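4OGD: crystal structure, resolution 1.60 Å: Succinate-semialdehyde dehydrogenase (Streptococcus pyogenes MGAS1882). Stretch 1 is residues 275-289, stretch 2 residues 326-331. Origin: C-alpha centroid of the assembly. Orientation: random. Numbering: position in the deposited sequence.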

ATOM      1  N   ASP A 275     -24.557  12.232  31.824  1.00 13.24           N
ATOM      2  CA  ASP A 275     -23.619  11.333  32.493  1.00 12.14           C
ATOM      3  C   ASP A 275     -22.298  12.005  32.847  1.00 12.64           C
ATOM      4  O   ASP A 275     -21.401  11.372  33.418  1.00 11.83           O
ATOM      5  CB  ASP A 275     -23.316  10.136  31.586  1.00 11.97           C
ATOM      6  CG  ASP A 275     -24.540   9.296  31.286  1.00 14.52           C
ATOM      7  OD1 ASP A 275     -25.385   9.095  32.188  1.00 16.19           O
ATOM      8  OD2 ASP A 275     -24.659   8.830  30.134  1.00 13.88           O
ATOM      9  N   TYR A 276     -22.167  13.281  32.507  1.00 10.43           N
ATOM     10  CA  TYR A 276     -20.866  13.943  32.582  1.00 13.46           C
ATOM     11  C   TYR A 276     -20.283  14.040  33.997  1.00 12.98           C
ATOM     12  O   TYR A 276     -19.133  13.654  34.226  1.00 12.84           O
ATOM     13  CB  TYR A 276     -20.940  15.324  31.924  1.00 13.92           C
ATOM     14  CG  TYR A 276     -19.686  16.144  32.060  1.00 15.57           C
ATOM     15  CD1 TYR A 276     -18.592  15.923  31.226  1.00 14.93           C
ATOM     16  CD2 TYR A 276     -19.592  17.147  33.017  1.00 15.74           C
ATOM     17  CE1 TYR A 276     -17.449  16.680  31.344  1.00 19.47           C
ATOM     18  CE2 TYR A 276     -18.455  17.905  33.141  1.00 18.26           C
ATOM     19  CZ  TYR A 276     -17.386  17.669  32.304  1.00 19.66           C
ATOM     20  OH  TYR A 276     -16.249  18.432  32.433  1.00 22.87           O
ATOM     21  N   ASP A 277     -21.056  14.560  34.947  1.00 13.83           N
ATOM     22  CA  ASP A 277     -20.560  14.665  36.313  1.00 16.81           C
ATOM     23  C   ASP A 277     -20.233  13.291  36.896  1.00 13.78           C
ATOM     24  O   ASP A 277     -19.217  13.112  37.572  1.00 14.20           O
ATOM     25  CB  ASP A 277     -21.567  15.395  37.208  1.00 17.33           C
ATOM     26  CG  ASP A 277     -21.576  16.889  36.979  1.00 20.29           C
ATOM     27  OD1 ASP A 277     -20.649  17.411  36.329  1.00 19.51           O
ATOM     28  OD2 ASP A 277     -22.512  17.548  37.473  1.00 25.53           O
ATOM     29  N   ARG A 278     -21.093  12.321  36.611  1.00 13.74           N
ATOM     30  CA  ARG A 278     -20.901  10.951  37.067  1.00 14.19           C
ATOM     31  C   ARG A 278     -19.610  10.356  36.512  1.00 15.74           C
ATOM     32  O   ARG A 278     -18.854   9.707  37.237  1.00 14.59           O
ATOM     33  CB  ARG A 278     -22.103  10.094  36.667  1.00 12.42           C
ATOM     34  CG  ARG A 278     -22.042   8.663  37.149  1.00 15.33           C
ATOM     35  CD  ARG A 278     -23.183   7.867  36.573  1.00 15.34           C
ATOM     36  NE  ARG A 278     -23.203   6.506  37.080  1.00 16.31           N
ATOM     37  CZ  ARG A 278     -24.097   5.595  36.720  1.00 15.05           C
ATOM     38  NH1 ARG A 278     -25.042   5.905  35.844  1.00 19.56           N
ATOM     39  NH2 ARG A 278     -24.040   4.379  37.231  1.00 15.28           N
ATOM     40  N   PHE A 279     -19.334  10.598  35.233  1.00 13.11           N
ATOM     41  CA  PHE A 279     -18.097  10.084  34.660  1.00 11.59           C
ATOM     42  C   PHE A 279     -16.845  10.802  35.175  1.00 12.26           C
ATOM     43  O   PHE A 279     -15.801  10.171  35.363  1.00 13.06           O
ATOM     44  CB  PHE A 279     -18.132  10.099  33.131  1.00 12.99           C
ATOM     45  CG  PHE A 279     -16.967   9.393  32.516  1.00 10.78           C
ATOM     46  CD1 PHE A 279     -16.919   8.007  32.509  1.00 10.12           C
ATOM     47  CD2 PHE A 279     -15.900  10.107  31.988  1.00 13.65           C
ATOM     48  CE1 PHE A 279     -15.835   7.344  31.970  1.00 10.91           C
ATOM     49  CE2 PHE A 279     -14.810   9.446  31.446  1.00 10.77           C
ATOM     50  CZ  PHE A 279     -14.784   8.062  31.436  1.00 11.48           C
ATOM     51  N   LYS A 280     -16.933  12.113  35.395  1.00 12.89           N
ATOM     52  CA  LYS A 280     -15.809  12.850  35.966  1.00 13.21           C
ATOM     53  C   LYS A 280     -15.428  12.213  37.287  1.00 14.59           C
ATOM     54  O   LYS A 280     -14.254  11.953  37.554  1.00 14.45           O
ATOM     55  CB  LYS A 280     -16.153  14.322  36.213  1.00 14.79           C
ATOM     56  CG  LYS A 280     -16.134  15.207  34.977  1.00 20.04           C
ATOM     57  CD  LYS A 280     -15.900  16.671  35.357  1.00 19.91           C
ATOM     58  CE  LYS A 280     -16.840  17.115  36.472  1.00 26.12           C
ATOM     59  NZ  LYS A 280     -16.784  18.588  36.697  1.00 24.31           N
ATOM     60  N   GLU A 281     -16.436  11.939  38.106  1.00 15.22           N
ATOM     61  CA  GLU A 281     -16.189  11.320  39.405  1.00 15.84           C
ATOM     62  C   GLU A 281     -15.650   9.896  39.304  1.00 16.08           C
ATOM     63  O   GLU A 281     -14.763   9.501  40.069  1.00 15.44           O
ATOM     64  CB  GLU A 281     -17.457  11.355  40.250  1.00 17.66           C
ATOM     65  CG  GLU A 281     -17.646  12.689  40.928  1.00 30.97           C
ATOM     66  CD  GLU A 281     -16.361  13.163  41.585  1.00 37.27           C
ATOM     67  OE1 GLU A 281     -15.891  14.271  41.242  1.00 37.92           O
ATOM     68  OE2 GLU A 281     -15.814  12.419  42.432  1.00 32.55           O
ATOM     69  N   LEU A 282     -16.186   9.126  38.362  1.00 13.16           N
ATOM     70  CA  LEU A 282     -15.747   7.750  38.179  1.00 13.37           C
ATOM     71  C   LEU A 282     -14.302   7.681  37.695  1.00 15.21           C
ATOM     72  O   LEU A 282     -13.499   6.914  38.234  1.00 13.16           O
ATOM     73  CB  LEU A 282     -16.666   7.012  37.205  1.00 12.29           C
ATOM     74  CG  LEU A 282     -16.299   5.551  36.953  1.00 11.64           C
ATOM     75  CD1 LEU A 282     -16.363   4.773  38.255  1.00 17.19           C
ATOM     76  CD2 LEU A 282     -17.232   4.939  35.932  1.00 13.69           C
ATOM     77  N   LEU A 283     -13.963   8.477  36.681  1.00 11.58           N
ATOM     78  CA  LEU A 283     -12.602   8.455  36.145  1.00 14.82           C
ATOM     79  C   LEU A 283     -11.597   8.955  37.191  1.00 13.20           C
ATOM     80  O   LEU A 283     -10.479   8.440  37.300  1.00 14.09           O
ATOM     81  CB  LEU A 283     -12.507   9.272  34.849  1.00 11.79           C
ATOM     82  CG  LEU A 283     -11.204   9.083  34.059  1.00 10.85           C
ATOM     83  CD1 LEU A 283     -11.132   7.676  33.488  1.00 11.75           C
ATOM     84  CD2 LEU A 283     -11.077  10.110  32.937  1.00 12.66           C
ATOM     85  N   THR A 284     -12.014   9.942  37.978  1.00 12.96           N
ATOM     86  CA  THR A 284     -11.199  10.429  39.087  1.00 13.86           C
ATOM     87  C   THR A 284     -10.935   9.326  40.113  1.00 14.52           C
ATOM     88  O   THR A 284      -9.798   9.133  40.560  1.00 13.26           O
ATOM     89  CB  THR A 284     -11.868  11.635  39.769  1.00 13.50           C
ATOM     90  OG1 THR A 284     -11.947  12.722  38.833  1.00 13.03           O
ATOM     91  CG2 THR A 284     -11.056  12.077  40.988  1.00 15.61           C
ATOM     92  N   LYS A 285     -11.986   8.592  40.466  1.00 13.42           N
ATOM     93  CA  LYS A 285     -11.873   7.479  41.406  1.00 11.18           C
ATOM     94  C   LYS A 285     -10.866   6.451  40.909  1.00 11.85           C
ATOM     95  O   LYS A 285      -9.986   6.005  41.651  1.00 15.64           O
ATOM     96  CB  LYS A 285     -13.237   6.813  41.587  1.00 14.17           C
ATOM     97  CG  LYS A 285     -13.216   5.566  42.468  1.00 16.66           C
ATOM     98  CD  LYS A 285     -14.545   4.834  42.390  1.00 15.34           C
ATOM     99  CE  LYS A 285     -14.577   3.607  43.274  1.00 23.85           C
ATOM    100  NZ  LYS A 285     -15.787   2.792  42.984  1.00 23.63           N
ATOM    101  N   VAL A 286     -10.985   6.093  39.636  1.00 12.94           N
ATOM    102  CA  VAL A 286     -10.111   5.088  39.035  1.00 12.56           C
ATOM    103  C   VAL A 286      -8.652   5.554  38.982  1.00 13.30           C
ATOM    104  O   VAL A 286      -7.731   4.808  39.322  1.00 12.81           O
ATOM    105  CB  VAL A 286     -10.611   4.727  37.614  1.00 11.54           C
ATOM    106  CG1 VAL A 286      -9.545   3.967  36.834  1.00 13.04           C
ATOM    107  CG2 VAL A 286     -11.903   3.913  37.691  1.00 13.68           C
ATOM    108  N   PHE A 287      -8.454   6.797  38.557  1.00 12.89           N
ATOM    109  CA  PHE A 287      -7.124   7.375  38.448  1.00 12.09           C
ATOM    110  C   PHE A 287      -6.438   7.493  39.810  1.00 14.36           C
ATOM    111  O   PHE A 287      -5.213   7.394  39.903  1.00 14.12           O
ATOM    112  CB  PHE A 287      -7.195   8.732  37.730  1.00 12.12           C
ATOM    113  CG  PHE A 287      -7.101   8.629  36.220  1.00 12.80           C
ATOM    114  CD1 PHE A 287      -7.745   7.608  35.535  1.00 12.84           C
ATOM    115  CD2 PHE A 287      -6.364   9.554  35.501  1.00 12.42           C
ATOM    116  CE1 PHE A 287      -7.652   7.516  34.140  1.00 10.87           C
ATOM    117  CE2 PHE A 287      -6.264   9.473  34.111  1.00 11.44           C
ATOM    118  CZ  PHE A 287      -6.907   8.457  33.437  1.00 10.16           C
ATOM    119  N   LYS A 288      -7.231   7.676  40.867  1.00 13.47           N
ATOM    120  CA  LYS A 288      -6.687   7.774  42.222  1.00 13.79           C
ATOM    121  C   LYS A 288      -6.064   6.478  42.715  1.00 15.93           C
ATOM    122  O   LYS A 288      -5.232   6.493  43.624  1.00 16.97           O
ATOM    123  CB  LYS A 288      -7.775   8.217  43.203  1.00 15.77           C
ATOM    124  CG  LYS A 288      -7.954   9.727  43.255  1.00 15.18           C
ATOM    125  CD  LYS A 288      -9.185  10.090  44.077  1.00 18.36           C
ATOM    126  CE  LYS A 288      -9.299  11.590  44.262  1.00 19.66           C
ATOM    127  NZ  LYS A 288     -10.515  11.934  45.055  1.00 24.14           N
ATOM    128  N   THR A 289      -6.456   5.363  42.108  1.00 14.46           N
ATOM    129  CA  THR A 289      -5.961   4.059  42.535  1.00 15.08           C
ATOM    130  C   THR A 289      -4.555   3.761  42.037  1.00 15.78           C
ATOM    131  O   THR A 289      -3.940   2.793  42.478  1.00 16.50           O
ATOM    132  CB  THR A 289      -6.896   2.911  42.099  1.00 16.45           C
ATOM    133  OG1 THR A 289      -6.852   2.755  40.673  1.00 13.66           O
ATOM    134  CG2 THR A 289      -8.319   3.189  42.538  1.00 17.26           C
TER
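Stretch 2 (326-331) AELVYG

Residues 327-330 of stretch 2 form a short strand, extended at Glu-327, Leu-328 and Tyr-330 but bent at Val-329 (phi/psi -84/-42), that lies across the helix of stretch 1. The two axes approach to 9.0 Å, and their N-to-C directions differ by 55°, so the strand runs obliquely along the helix in broadly the same sense. The register follows accordingly: the CA atoms of Lys-280 and Val-329 are 7.6 Å apart, those of Thr-284 and Tyr-330 6.5 Å, and those of Lys-288 and Gly-331 8.7 Å. These helix positions are spaced by four residues, and together they mark one side of the helix. The stretches bury 338 Å², both sides summed; no direct hydrogen bond joins them, but two waters bridge them.

Near the N-terminal end of the helix, the CA-to-CB bond of Tyr-276 points sideways, but its t rotamer brings the phenol end nearer the strand. Its OH remains 4.2 Å from OE1 of Glu-327, and a water closes the gap, lying 2.8 Å from Tyr-276 OH and donating to Glu-327 OE1 at 2.5 Å. The same water accepts a hydrogen bond from Lys-280 NZ at 2.7 Å. Lys-280 NZ and Glu-327 OE2 are 4.3 Å apart, too far for a salt bridge, so these opposite charges are near each other but linked through solvent. Lower on the same side chain, Lys-280 CD rests 4.2 Å from Val-329 CG2.

One turn on, the buried Thr-284 sits against both Val-329 and Tyr-330. Its OG1 donates to the backbone O of Lys-280 at 2.7 Å, which satisfies the hydroxyl within the helix; the same oxygen lies 3.8 Å from Val-329 CG1. The methyl CG2 of Thr-284 turns to the tyrosine, 4.0 Å from Tyr-330 CD1.

Tyr-330 contributes the largest covered area of any residue in the contact, 104 Å², and its ring extends over the last part of the helix. Phe-287 meets it through the base of its side chain, with CB 4.0 Å from Tyr-330 CE2, while the end of the phenylalanine side chain leads away. A second water bridges the pair, donating to Phe-287 O at 2.8 Å and lying 2.5 Å from Tyr-330 OH. Lys-288 completes the contact: its CG is 3.6 Å from Tyr-330 OH, so the aliphatic part of the lysine packs against the phenol end. The CA-to-CB bond of Thr-289 points away from the strand, and its OG1 donates to Val-286 O at 2.6 Å.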

ATOM      1  N   ALA A 326      -8.595  24.816  29.182  1.00 17.14           N
ATOM      2  CA  ALA A 326      -9.118  23.538  29.641  1.00 17.48           C
ATOM      3  C   ALA A 326      -9.203  23.506  31.163  1.00 14.78           C
ATOM      4  O   ALA A 326      -8.518  24.270  31.848  1.00 18.12           O
ATOM      5  CB  ALA A 326      -8.251  22.388  29.130  1.00 14.26           C
ATOM      6  N   GLU A 327     -10.032  22.612  31.687  1.00 13.88           N
ATOM      7  CA  GLU A 327     -10.187  22.471  33.130  1.00 15.90           C
ATOM      8  C   GLU A 327      -9.331  21.330  33.665  1.00 18.63           C
ATOM      9  O   GLU A 327      -9.372  20.218  33.132  1.00 16.72           O
ATOM     10  CB  GLU A 327     -11.657  22.226  33.496  1.00 14.84           C
ATOM     11  CG  GLU A 327     -11.866  21.957  34.985  1.00 17.43           C
ATOM     12  CD  GLU A 327     -13.297  21.599  35.339  1.00 18.91           C
ATOM     13  OE1 GLU A 327     -14.128  21.417  34.420  1.00 21.86           O
ATOM     14  OE2 GLU A 327     -13.595  21.501  36.548  1.00 24.14           O
ATOM     15  N   LEU A 328      -8.556  21.604  34.716  1.00 16.43           N
ATOM     16  CA  LEU A 328      -7.830  20.545  35.412  1.00 16.02           C
ATOM     17  C   LEU A 328      -8.773  19.859  36.386  1.00 19.19           C
ATOM     18  O   LEU A 328      -9.136  20.419  37.424  1.00 19.01           O
ATOM     19  CB  LEU A 328      -6.594  21.083  36.139  1.00 16.38           C
ATOM     20  CG  LEU A 328      -5.713  20.013  36.805  1.00 18.55           C
ATOM     21  CD1 LEU A 328      -5.157  19.033  35.779  1.00 18.25           C
ATOM     22  CD2 LEU A 328      -4.572  20.644  37.585  1.00 14.36           C
ATOM     23  N   VAL A 329      -9.182  18.647  36.033  1.00 15.38           N
ATOM     24  CA  VAL A 329     -10.146  17.889  36.821  1.00 14.46           C
ATOM     25  C   VAL A 329      -9.464  17.133  37.955  1.00 15.66           C
ATOM     26  O   VAL A 329      -9.965  17.085  39.082  1.00 16.66           O
ATOM     27  CB  VAL A 329     -10.928  16.906  35.925  1.00 14.90           C
ATOM     28  CG1 VAL A 329     -11.750  15.937  36.755  1.00 13.63           C
ATOM     29  CG2 VAL A 329     -11.815  17.666  34.938  1.00 15.22           C
ATOM     30  N   TYR A 330      -8.312  16.546  37.653  1.00 12.98           N
ATOM     31  CA  TYR A 330      -7.583  15.758  38.643  1.00 13.91           C
ATOM     32  C   TYR A 330      -6.102  15.689  38.313  1.00 16.24           C
ATOM     33  O   TYR A 330      -5.724  15.649  37.144  1.00 14.40           O
ATOM     34  CB  TYR A 330      -8.149  14.337  38.735  1.00 14.80           C
ATOM     35  CG  TYR A 330      -7.290  13.433  39.592  1.00 13.76           C
ATOM     36  CD1 TYR A 330      -7.363  13.493  40.977  1.00 16.85           C
ATOM     37  CD2 TYR A 330      -6.384  12.544  39.017  1.00 14.73           C
ATOM     38  CE1 TYR A 330      -6.575  12.691  41.764  1.00 18.73           C
ATOM     39  CE2 TYR A 330      -5.587  11.740  39.797  1.00 15.32           C
ATOM     40  CZ  TYR A 330      -5.690  11.815  41.168  1.00 15.24           C
ATOM     41  OH  TYR A 330      -4.902  11.012  41.953  1.00 16.18           O
ATOM     42  N   GLY A 331      -5.264  15.673  39.347  1.00 15.75           N
ATOM     43  CA  GLY A 331      -3.848  15.421  39.171  1.00 15.72           C
ATOM     44  C   GLY A 331      -3.073  16.630  38.695  1.00 18.85           C
ATOM     45  O   GLY A 331      -3.299  17.754  39.154  1.00 16.21           O
TER
HETATM   46  O   HOH W   1     -16.366  20.206  34.568  1.00 27.14           O
HETATM   47  O   HOH W   2      -3.419   9.272  40.847  1.00 15.40           O